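Rx protein (Solanum tuberosum, PDB 4M70) probably confers pathogen resistance as an NB-LRR immune receptor, its N-terminal coiled-coil domain, the part described here, binding the cofactor RanGAP2 through that partner's WPP domain. Local coordinates at residues Ala8-Leu13 with Ala66-Glu70. Residues are numbered along the deposited sequence; the frame is centred on the assembly and turned at random.
Sequences AAVTSL and AYTTE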
loop_
_atom_site.group_PDB
_atom_site.type_symbol
_atom_site.label_atom_id
_atom_site.label_comp_id
_atom_site.label_asym_id
_atom_site.label_seq_id
_atom_site.Cartn_x
_atom_site.Cartn_y
_atom_site.Cartn_z
ATOM N N ALA A 8 3.998 7.494 12.422
ATOM C CA ALA A 8 2.640 7.278 12.915
ATOM C C ALA A 8 1.709 6.768 11.818
ATOM O O ALA A 8 0.929 5.836 12.031
ATOM C CB ALA A 8 2.088 8.558 13.530
ATOM N N ALA A 9 1.803 7.374 10.641
ATOM C CA ALA A 9 0.958 6.985 9.520
ATOM C C ALA A 9 1.230 5.556 9.043
ATOM O O ALA A 9 0.294 4.782 8.812
ATOM C CB ALA A 9 1.122 7.969 8.377
ATOM N N VAL A 10 2.508 5.214 8.893
ATOM C CA VAL A 10 2.900 3.866 8.483
ATOM C C VAL A 10 2.479 2.837 9.529
ATOM O O VAL A 10 2.011 1.749 9.189
ATOM C CB VAL A 10 4.426 3.768 8.198
ATOM C CG1 VAL A 10 4.858 2.317 8.005
ATOM C CG2 VAL A 10 4.791 4.594 6.974
ATOM N N THR A 11 2.607 3.200 10.803
ATOM C CA THR A 11 2.164 2.328 11.894
ATOM C C THR A 11 0.665 2.053 11.798
ATOM O O THR A 11 0.199 0.905 11.942
ATOM C CB THR A 11 2.466 2.957 13.271
ATOM O OG1 THR A 11 3.878 3.170 13.407
ATOM C CG2 THR A 11 1.973 2.056 14.399
ATOM N N SER A 12 -0.084 3.115 11.530
ATOM C CA SER A 12 -1.525 2.997 11.392
ATOM C C SER A 12 -1.884 2.113 10.192
ATOM O O SER A 12 -2.809 1.301 10.267
ATOM C CB SER A 12 -2.151 4.386 11.272
ATOM O OG SER A 12 -3.563 4.303 11.250
ATOM N N LEU A 13 -1.134 2.255 9.102
ATOM C CA LEU A 13 -1.351 1.438 7.907
ATOM C C LEU A 13 -1.061 -0.045 8.170
ATOM O O LEU A 13 -1.760 -0.926 7.662
ATOM C CB LEU A 13 -0.506 1.955 6.734
ATOM C CG LEU A 13 -0.634 1.184 5.418
ATOM C CD1 LEU A 13 -2.104 1.026 5.027
ATOM C CD2 LEU A 13 0.150 1.857 4.302
ATOM N N ALA A 66 -0.261 7.079 2.921
ATOM C CA ALA A 66 -0.578 6.033 3.887
ATOM C C ALA A 66 -2.032 6.104 4.360
ATOM O O ALA A 66 -2.735 5.089 4.418
ATOM C CB ALA A 66 0.372 6.103 5.068
ATOM N N TYR A 67 -2.477 7.305 4.711
ATOM C CA TYR A 67 -3.840 7.471 5.196
ATOM C C TYR A 67 -4.876 7.137 4.104
ATOM O O TYR A 67 -5.877 6.446 4.362
ATOM C CB TYR A 67 -4.008 8.872 5.785
ATOM C CG TYR A 67 -3.304 9.011 7.124
ATOM C CD1 TYR A 67 -3.126 7.908 7.952
ATOM C CD2 TYR A 67 -2.771 10.226 7.537
ATOM C CE1 TYR A 67 -2.476 8.017 9.168
ATOM C CE2 TYR A 67 -2.111 10.342 8.752
ATOM C CZ TYR A 67 -1.964 9.234 9.558
ATOM O OH TYR A 67 -1.312 9.341 10.767
ATOM N N THR A 68 -4.608 7.593 2.881
ATOM C CA THR A 68 -5.465 7.289 1.729
ATOM C C THR A 68 -5.578 5.776 1.517
ATOM O O THR A 68 -6.683 5.213 1.345
ATOM C CB THR A 68 -4.919 7.948 0.444
ATOM O OG1 THR A 68 -4.793 9.363 0.643
ATOM C CG2 THR A 68 -5.837 7.682 -0.741
ATOM N N THR A 69 -4.422 5.122 1.541
ATOM C CA THR A 69 -4.363 3.676 1.384
ATOM C C THR A 69 -5.182 3.002 2.476
ATOM O O THR A 69 -5.874 2.007 2.233
ATOM C CB THR A 69 -2.917 3.170 1.445
ATOM O OG1 THR A 69 -2.123 3.859 0.467
ATOM C CG2 THR A 69 -2.868 1.669 1.210
ATOM N N GLU A 70 -5.093 3.553 3.682
ATOM C CA GLU A 70 -5.856 3.045 4.816
ATOM C C GLU A 70 -7.335 3.054 4.513
ATOM O O GLU A 70 -8.031 2.051 4.714
ATOM C CB GLU A 70 -5.623 3.913 6.041
ATOM C CG GLU A 70 -4.769 3.297 7.101
ATOM C CD GLU A 70 -4.843 4.077 8.379
ATOM O OE1 GLU A 70 -5.337 5.223 8.344
ATOM O OE2 GLU A 70 -4.421 3.541 9.418
#
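Two helices pack side by side here, nearly parallel, near the middle of the Rx coiled-coil domain: 8-13 on helix 4-24 and 66-70 on helix 56-81, with segment axes 9.0 Å apart and inclined by 19°. Alanines permit this spacing. Ala-9 CB meets Ala-66 CB at 3.9 Å, where their CA atoms are 5.9 Å apart, and one turn on Leu-13 and Glu-70 bring their CA atoms to 5.7 Å. Tyr-67 brings its ring over segment 8-13, so that Ala-9 CB sits over one face in a CH-pi contact, 3.9 Å from the ring centroid, while Ser-12 CB lies at the ring edge. Helices 4-24 and 56-81 belong to the domain's four-helix bundle, in which the first and third helices run in the same direction. On the inner side Leu-13 CD1 reaches Thr-69 CG2 at 3.9 Å; Leu-13 also touches Leu-35 of helix 29-42, and Thr-69 touches Leu-100 and Ala-103 of helix 86-119 and an aromatic side chain of the RanGAP2 chain. At the more open side the Glu-70 carboxylate lies beside Ser-12 and is hydrogen-bonded through OE2 to Thr-16 OG1, one turn on in helix 4-24, a polar link between the two helices.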